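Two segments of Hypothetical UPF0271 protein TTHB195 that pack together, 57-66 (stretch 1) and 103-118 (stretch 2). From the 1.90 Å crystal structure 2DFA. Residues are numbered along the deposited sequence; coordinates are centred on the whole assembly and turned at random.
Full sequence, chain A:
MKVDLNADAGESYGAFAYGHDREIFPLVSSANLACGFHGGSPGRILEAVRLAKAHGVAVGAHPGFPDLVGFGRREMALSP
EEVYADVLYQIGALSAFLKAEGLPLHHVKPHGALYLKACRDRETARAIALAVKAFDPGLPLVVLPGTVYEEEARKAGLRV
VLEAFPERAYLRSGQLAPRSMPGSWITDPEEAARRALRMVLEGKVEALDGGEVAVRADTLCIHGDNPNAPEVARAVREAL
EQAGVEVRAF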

ATOM      1  N   VAL A  57       6.076  25.716  16.406  1.00 38.11           N
ATOM      2  CA  VAL A  57       7.013  24.597  16.514  1.00 36.63           C
ATOM      3  C   VAL A  57       7.740  24.414  15.177  1.00 36.99           C
ATOM      4  O   VAL A  57       7.117  24.469  14.115  1.00 34.47           O
ATOM      5  CB  VAL A  57       6.260  23.289  16.857  1.00 38.46           C
ATOM      6  CG1 VAL A  57       7.223  22.108  16.862  1.00 36.14           C
ATOM      7  CG2 VAL A  57       5.577  23.424  18.218  1.00 37.43           C
ATOM      8  N   ALA A  58       9.053  24.207  15.233  1.00 36.16           N
ATOM      9  CA  ALA A  58       9.852  24.015  14.022  1.00 35.59           C
ATOM     10  C   ALA A  58       9.591  22.610  13.489  1.00 34.50           C
ATOM     11  O   ALA A  58       9.563  21.654  14.253  1.00 35.50           O
ATOM     12  CB  ALA A  58      11.331  24.183  14.330  1.00 33.11           C
ATOM     13  N   VAL A  59       9.420  22.487  12.179  1.00 34.15           N
ATOM     14  CA  VAL A  59       9.136  21.183  11.590  1.00 31.58           C
ATOM     15  C   VAL A  59      10.294  20.595  10.794  1.00 31.34           C
ATOM     16  O   VAL A  59      10.902  21.268   9.964  1.00 32.21           O
ATOM     17  CB  VAL A  59       7.885  21.270  10.679  1.00 32.70           C
ATOM     18  CG1 VAL A  59       7.660  19.943   9.946  1.00 30.04           C
ATOM     19  CG2 VAL A  59       6.670  21.627  11.521  1.00 30.64           C
ATOM     20  N   GLY A  60      10.588  19.327  11.061  1.00 30.14           N
ATOM     21  CA  GLY A  60      11.648  18.635  10.351  1.00 29.57           C
ATOM     22  C   GLY A  60      11.064  17.349   9.783  1.00 30.49           C
ATOM     23  O   GLY A  60       9.990  16.919  10.210  1.00 28.95           O
ATOM     24  N   ALA A  61      11.762  16.736   8.830  1.00 30.73           N
ATOM     25  CA  ALA A  61      11.288  15.493   8.219  1.00 31.08           C
ATOM     26  C   ALA A  61      11.721  14.280   9.030  1.00 30.21           C
ATOM     27  O   ALA A  61      12.832  14.227   9.556  1.00 29.97           O
ATOM     28  CB  ALA A  61      11.809  15.378   6.784  1.00 30.78           C
ATOM     29  N   HIS A  62      10.829  13.299   9.116  1.00 30.03           N
ATOM     30  CA  HIS A  62      11.072  12.071   9.857  1.00 26.76           C
ATOM     31  C   HIS A  62      10.901  10.908   8.863  1.00 28.73           C
ATOM     32  O   HIS A  62       9.971  10.118   8.972  1.00 28.26           O
ATOM     33  CB  HIS A  62      10.042  11.978  10.993  1.00 27.80           C
ATOM     34  CG  HIS A  62      10.423  11.048  12.102  1.00 30.30           C
ATOM     35  ND1 HIS A  62      11.726  10.854  12.504  1.00 33.16           N
ATOM     36  CD2 HIS A  62       9.657  10.325  12.956  1.00 30.69           C
ATOM     37  CE1 HIS A  62      11.749  10.057  13.558  1.00 33.26           C
ATOM     38  NE2 HIS A  62      10.505   9.724  13.851  1.00 34.63           N
ATOM     39  N   PRO A  63      11.805  10.802   7.872  1.00 27.69           N
ATOM     40  CA  PRO A  63      11.715   9.725   6.877  1.00 28.43           C
ATOM     41  C   PRO A  63      11.954   8.324   7.433  1.00 27.56           C
ATOM     42  O   PRO A  63      12.750   8.129   8.354  1.00 27.21           O
ATOM     43  CB  PRO A  63      12.754  10.135   5.837  1.00 28.61           C
ATOM     44  CG  PRO A  63      13.815  10.808   6.679  1.00 28.23           C
ATOM     45  CD  PRO A  63      12.966  11.674   7.604  1.00 27.95           C
ATOM     46  N   GLY A  64      11.249   7.348   6.870  1.00 28.96           N
ATOM     47  CA  GLY A  64      11.404   5.980   7.327  1.00 27.34           C
ATOM     48  C   GLY A  64      11.347   4.958   6.204  1.00 29.17           C
ATOM     49  O   GLY A  64      11.220   5.310   5.027  1.00 27.58           O
ATOM     50  N   PHE A  65      11.464   3.687   6.574  1.00 29.23           N
ATOM     51  CA  PHE A  65      11.396   2.589   5.614  1.00 29.19           C
ATOM     52  C   PHE A  65       9.977   2.485   5.056  1.00 28.93           C
ATOM     53  O   PHE A  65       9.006   2.909   5.696  1.00 28.30           O
ATOM     54  CB  PHE A  65      11.724   1.250   6.293  1.00 30.89           C
ATOM     55  CG  PHE A  65      13.194   0.984   6.476  1.00 32.68           C
ATOM     56  CD1 PHE A  65      14.094   1.191   5.435  1.00 32.21           C
ATOM     57  CD2 PHE A  65      13.668   0.448   7.673  1.00 32.88           C
ATOM     58  CE1 PHE A  65      15.447   0.864   5.585  1.00 32.96           C
ATOM     59  CE2 PHE A  65      15.013   0.119   7.832  1.00 32.48           C
ATOM     60  CZ  PHE A  65      15.905   0.326   6.787  1.00 33.70           C
ATOM     61  N   PRO A  66       9.834   1.919   3.846  1.00 29.54           N
ATOM     62  CA  PRO A  66       8.506   1.770   3.256  1.00 29.86           C
ATOM     63  C   PRO A  66       7.863   0.523   3.874  1.00 30.61           C
ATOM     64  O   PRO A  66       7.834  -0.549   3.257  1.00 29.92           O
ATOM     65  CB  PRO A  66       8.813   1.601   1.770  1.00 31.39           C
ATOM     66  CG  PRO A  66      10.107   0.839   1.801  1.00 30.74           C
ATOM     67  CD  PRO A  66      10.887   1.572   2.873  1.00 30.06           C
ATOM     68  N   LEU A 103       6.273  27.893   5.781  1.00 39.95           N
ATOM     69  CA  LEU A 103       7.259  27.495   6.779  1.00 39.75           C
ATOM     70  C   LEU A 103       8.458  26.823   6.130  1.00 39.19           C
ATOM     71  O   LEU A 103       8.345  26.211   5.067  1.00 38.23           O
ATOM     72  CB  LEU A 103       6.636  26.527   7.788  1.00 40.50           C
ATOM     73  CG  LEU A 103       5.443  27.028   8.603  1.00 43.05           C
ATOM     74  CD1 LEU A 103       4.871  25.890   9.430  1.00 42.73           C
ATOM     75  CD2 LEU A 103       5.884  28.178   9.503  1.00 43.24           C
ATOM     76  N   PRO A 104       9.633  26.928   6.765  1.00 38.64           N
ATOM     77  CA  PRO A 104      10.826  26.299   6.198  1.00 37.89           C
ATOM     78  C   PRO A 104      10.971  24.879   6.742  1.00 36.76           C
ATOM     79  O   PRO A 104      10.362  24.534   7.757  1.00 33.97           O
ATOM     80  CB  PRO A 104      11.943  27.204   6.693  1.00 40.02           C
ATOM     81  CG  PRO A 104      11.477  27.515   8.098  1.00 40.32           C
ATOM     82  CD  PRO A 104       9.983  27.791   7.911  1.00 39.58           C
ATOM     83  N   LEU A 105      11.751  24.054   6.053  1.00 36.18           N
ATOM     84  CA  LEU A 105      12.015  22.697   6.521  1.00 34.62           C
ATOM     85  C   LEU A 105      13.181  22.912   7.479  1.00 35.15           C
ATOM     86  O   LEU A 105      14.268  23.310   7.065  1.00 35.95           O
ATOM     87  CB  LEU A 105      12.441  21.791   5.368  1.00 34.38           C
ATOM     88  CG  LEU A 105      12.789  20.364   5.790  1.00 35.15           C
ATOM     89  CD1 LEU A 105      11.561  19.689   6.411  1.00 33.61           C
ATOM     90  CD2 LEU A 105      13.292  19.586   4.580  1.00 33.65           C
ATOM     91  N   HIS A 106      12.947  22.654   8.758  1.00 34.38           N
ATOM     92  CA  HIS A 106      13.946  22.887   9.795  1.00 34.43           C
ATOM     93  C   HIS A 106      15.089  21.886   9.913  1.00 34.11           C
ATOM     94  O   HIS A 106      16.238  22.267  10.150  1.00 34.78           O
ATOM     95  CB  HIS A 106      13.221  23.021  11.135  1.00 35.27           C
ATOM     96  CG  HIS A 106      14.123  23.304  12.294  1.00 36.70           C
ATOM     97  ND1 HIS A 106      14.476  22.341  13.214  1.00 35.82           N
ATOM     98  CD2 HIS A 106      14.711  24.454  12.705  1.00 37.60           C
ATOM     99  CE1 HIS A 106      15.237  22.887  14.146  1.00 37.54           C
ATOM    100  NE2 HIS A 106      15.395  24.166  13.861  1.00 37.12           N
ATOM    101  N   HIS A 107      14.787  20.603   9.750  1.00 33.07           N
ATOM    102  CA  HIS A 107      15.819  19.583   9.868  1.00 31.18           C
ATOM    103  C   HIS A 107      15.330  18.256   9.296  1.00 29.36           C
ATOM    104  O   HIS A 107      14.229  18.165   8.757  1.00 28.68           O
ATOM    105  CB  HIS A 107      16.168  19.370  11.346  1.00 30.62           C
ATOM    106  CG  HIS A 107      15.023  18.854  12.164  1.00 31.94           C
ATOM    107  ND1 HIS A 107      14.005  19.665  12.621  1.00 32.21           N
ATOM    108  CD2 HIS A 107      14.706  17.598  12.559  1.00 32.23           C
ATOM    109  CE1 HIS A 107      13.111  18.930  13.258  1.00 34.02           C
ATOM    110  NE2 HIS A 107      13.513  17.671  13.234  1.00 32.37           N
ATOM    111  N   VAL A 108      16.179  17.244   9.405  1.00 29.69           N
ATOM    112  CA  VAL A 108      15.836  15.897   8.975  1.00 29.59           C
ATOM    113  C   VAL A 108      16.334  14.953  10.056  1.00 30.40           C
ATOM    114  O   VAL A 108      17.424  15.134  10.608  1.00 32.14           O
ATOM    115  CB  VAL A 108      16.494  15.510   7.630  1.00 29.95           C
ATOM    116  CG1 VAL A 108      16.194  14.034   7.317  1.00 29.57           C
ATOM    117  CG2 VAL A 108      15.956  16.392   6.506  1.00 28.61           C
ATOM    118  N   LYS A 109      15.514  13.957  10.371  1.00 31.20           N
ATOM    119  CA  LYS A 109      15.848  12.959  11.370  1.00 31.45           C
ATOM    120  C   LYS A 109      15.170  11.648  10.975  1.00 31.30           C
ATOM    121  O   LYS A 109      13.942  11.550  10.987  1.00 30.64           O
ATOM    122  CB  LYS A 109      15.338  13.379  12.746  1.00 32.85           C
ATOM    123  CG  LYS A 109      15.516  12.317  13.823  1.00 36.80           C
ATOM    124  CD  LYS A 109      14.784  12.730  15.099  1.00 39.24           C
ATOM    125  CE  LYS A 109      14.868  11.669  16.180  1.00 41.88           C
ATOM    126  NZ  LYS A 109      13.990  12.031  17.333  1.00 43.25           N
ATOM    127  N   PRO A 110      15.961  10.630  10.627  1.00 33.62           N
ATOM    128  CA  PRO A 110      15.438   9.312  10.229  1.00 35.44           C
ATOM    129  C   PRO A 110      14.569   8.698  11.323  1.00 35.82           C
ATOM    130  O   PRO A 110      14.783   8.954  12.510  1.00 35.25           O
ATOM    131  CB  PRO A 110      16.701   8.490   9.992  1.00 35.75           C
ATOM    132  CG  PRO A 110      17.725   9.536   9.603  1.00 38.84           C
ATOM    133  CD  PRO A 110      17.433  10.657  10.563  1.00 34.88           C
ATOM    134  N   HIS A 111      13.608   7.872  10.922  1.00 35.47           N
ATOM    135  CA  HIS A 111      12.705   7.222  11.869  1.00 35.49           C
ATOM    136  C   HIS A 111      12.955   5.729  12.062  1.00 35.55           C
ATOM    137  O   HIS A 111      13.377   5.030  11.139  1.00 34.73           O
ATOM    138  CB  HIS A 111      11.249   7.391  11.415  1.00 35.93           C
ATOM    139  CG  HIS A 111      10.303   6.428  12.069  1.00 39.17           C
ATOM    140  ND1 HIS A 111       9.837   6.599  13.355  1.00 40.46           N
ATOM    141  CD2 HIS A 111       9.791   5.249  11.639  1.00 39.38           C
ATOM    142  CE1 HIS A 111       9.080   5.568  13.689  1.00 40.35           C
ATOM    143  NE2 HIS A 111       9.035   4.734  12.665  1.00 38.66           N
ATOM    144  N   GLY A 112      12.661   5.261  13.276  1.00 34.82           N
ATOM    145  CA  GLY A 112      12.778   3.855  13.621  1.00 32.47           C
ATOM    146  C   GLY A 112      13.940   3.030  13.104  1.00 33.79           C
ATOM    147  O   GLY A 112      15.103   3.378  13.305  1.00 33.49           O
ATOM    148  N   ALA A 113      13.617   1.921  12.440  1.00 33.34           N
ATOM    149  CA  ALA A 113      14.634   1.012  11.923  1.00 32.59           C
ATOM    150  C   ALA A 113      15.615   1.657  10.953  1.00 33.31           C
ATOM    151  O   ALA A 113      16.768   1.229  10.871  1.00 33.02           O
ATOM    152  CB  ALA A 113      13.973  -0.204  11.279  1.00 33.00           C
ATOM    153  N   LEU A 114      15.172   2.673  10.214  1.00 33.32           N
ATOM    154  CA  LEU A 114      16.072   3.352   9.279  1.00 33.04           C
ATOM    155  C   LEU A 114      17.141   4.071  10.100  1.00 34.37           C
ATOM    156  O   LEU A 114      18.323   4.053   9.759  1.00 33.48           O
ATOM    157  CB  LEU A 114      15.308   4.373   8.421  1.00 32.54           C
ATOM    158  CG  LEU A 114      16.127   5.203   7.413  1.00 30.87           C
ATOM    159  CD1 LEU A 114      16.932   4.285   6.488  1.00 28.52           C
ATOM    160  CD2 LEU A 114      15.189   6.091   6.605  1.00 29.09           C
ATOM    161  N   TYR A 115      16.704   4.703  11.185  1.00 36.98           N
ATOM    162  CA  TYR A 115      17.602   5.425  12.084  1.00 40.34           C
ATOM    163  C   TYR A 115      18.642   4.435  12.617  1.00 40.16           C
ATOM    164  O   TYR A 115      19.847   4.677  12.545  1.00 38.67           O
ATOM    165  CB  TYR A 115      16.790   6.019  13.243  1.00 45.02           C
ATOM    166  CG  TYR A 115      17.549   6.973  14.143  1.00 51.39           C
ATOM    167  CD1 TYR A 115      17.950   8.229  13.684  1.00 54.49           C
ATOM    168  CD2 TYR A 115      17.847   6.629  15.463  1.00 55.50           C
ATOM    169  CE1 TYR A 115      18.626   9.123  14.519  1.00 57.49           C
ATOM    170  CE2 TYR A 115      18.525   7.515  16.306  1.00 57.81           C
ATOM    171  CZ  TYR A 115      18.908   8.758  15.828  1.00 58.69           C
ATOM    172  OH  TYR A 115      19.565   9.639  16.661  1.00 61.10           O
ATOM    173  N   LEU A 116      18.164   3.307  13.138  1.00 40.76           N
ATOM    174  CA  LEU A 116      19.050   2.284  13.681  1.00 42.19           C
ATOM    175  C   LEU A 116      19.993   1.705  12.623  1.00 41.88           C
ATOM    176  O   LEU A 116      21.169   1.476  12.900  1.00 41.89           O
ATOM    177  CB  LEU A 116      18.228   1.158  14.325  1.00 43.12           C
ATOM    178  CG  LEU A 116      17.379   1.565  15.535  1.00 47.09           C
ATOM    179  CD1 LEU A 116      16.635   0.348  16.081  1.00 48.62           C
ATOM    180  CD2 LEU A 116      18.275   2.169  16.610  1.00 47.83           C
ATOM    181  N   LYS A 117      19.486   1.468  11.415  1.00 41.15           N
ATOM    182  CA  LYS A 117      20.325   0.922  10.350  1.00 42.13           C
ATOM    183  C   LYS A 117      21.430   1.930  10.038  1.00 42.34           C
ATOM    184  O   LYS A 117      22.583   1.557   9.803  1.00 42.10           O
ATOM    185  CB  LYS A 117      19.491   0.649   9.091  1.00 43.07           C
ATOM    186  CG  LYS A 117      20.235  -0.111   7.993  1.00 43.09           C
ATOM    187  CD  LYS A 117      19.337  -0.309   6.777  1.00 46.66           C
ATOM    188  CE  LYS A 117      20.024  -1.113   5.673  1.00 49.35           C
ATOM    189  NZ  LYS A 117      20.392  -2.484   6.112  1.00 44.71           N
ATOM    190  N   ALA A 118      21.070   3.210  10.052  1.00 40.19           N
ATOM    191  CA  ALA A 118      22.024   4.286   9.788  1.00 40.79           C
ATOM    192  C   ALA A 118      23.123   4.343  10.850  1.00 41.68           C
ATOM    193  O   ALA A 118      24.290   4.578  10.536  1.00 41.91           O
ATOM    194  CB  ALA A 118      21.298   5.619   9.736  1.00 38.49           C
TER
HETATM  195  O   HOH W   1       9.740  24.791  10.401  1.00 34.30           O
HETATM  196  O   HOH W   2      11.928   3.412   9.428  1.00 28.16           O

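The two segments run side by side in the same direction, with Gly-60 beside His-107 and Gly-64 beside His-111. Four backbone-to-backbone hydrogen bonds cross the contact. His-106 N donates to Val-59 O at 2.7 Å. Ala-61 then uses both of its polar backbone atoms: Ala-61 N donates to His-107 O at 2.9 Å, and Ala-61 O accepts from Lys-109 N at 2.8 Å. These two bonds make a single beta bridge between Ala-61 and Val-108. Further along, His-111 N donates to Pro-63 O at 2.7 Å.

Lys-109 O is satisfied by a side chain. His-62 ND1 donates to it at 2.8 Å, so this nitrogen carries a proton. His-62 CA also lies 3.1 Å from Lys-109 O, in a CA-H...O contact that is nearly straight.

Two waters link backbone atoms that do not meet directly. Water 1 accepts from Val-59 N at 2.9 Å and donates to Pro-104 O at 2.7 Å. Water 2 accepts from Phe-65 N at 2.9 Å and donates to His-111 O at 2.8 Å.

The other histidine side chains have partners of their own. His-106 ND1 and His-107 ND1 share a hydrogen bond of 2.8 Å within their own segment; either could be the donor. The NE2 atoms of His-106, His-107 and His-111 are bonded elsewhere in the structure.

Several CH groups lie over histidine ring faces. Ala-58 CB sits over the His-106 ring, and Gly-60 CA over the His-107 ring. An ideal CB on Gly-60 would lie 2.1 Å from His-107 CE1, a clash. His-111 CB covers a face of the His-62 ring.

The Phe-65 side chain makes apolar contacts. Leu-114 CB lies over the Phe-65 ring, and Phe-65 CE2 is 3.6 Å from Ala-113 CB. Lys-117 CD meets the ring edge, 3.5 Å from Phe-65 CZ.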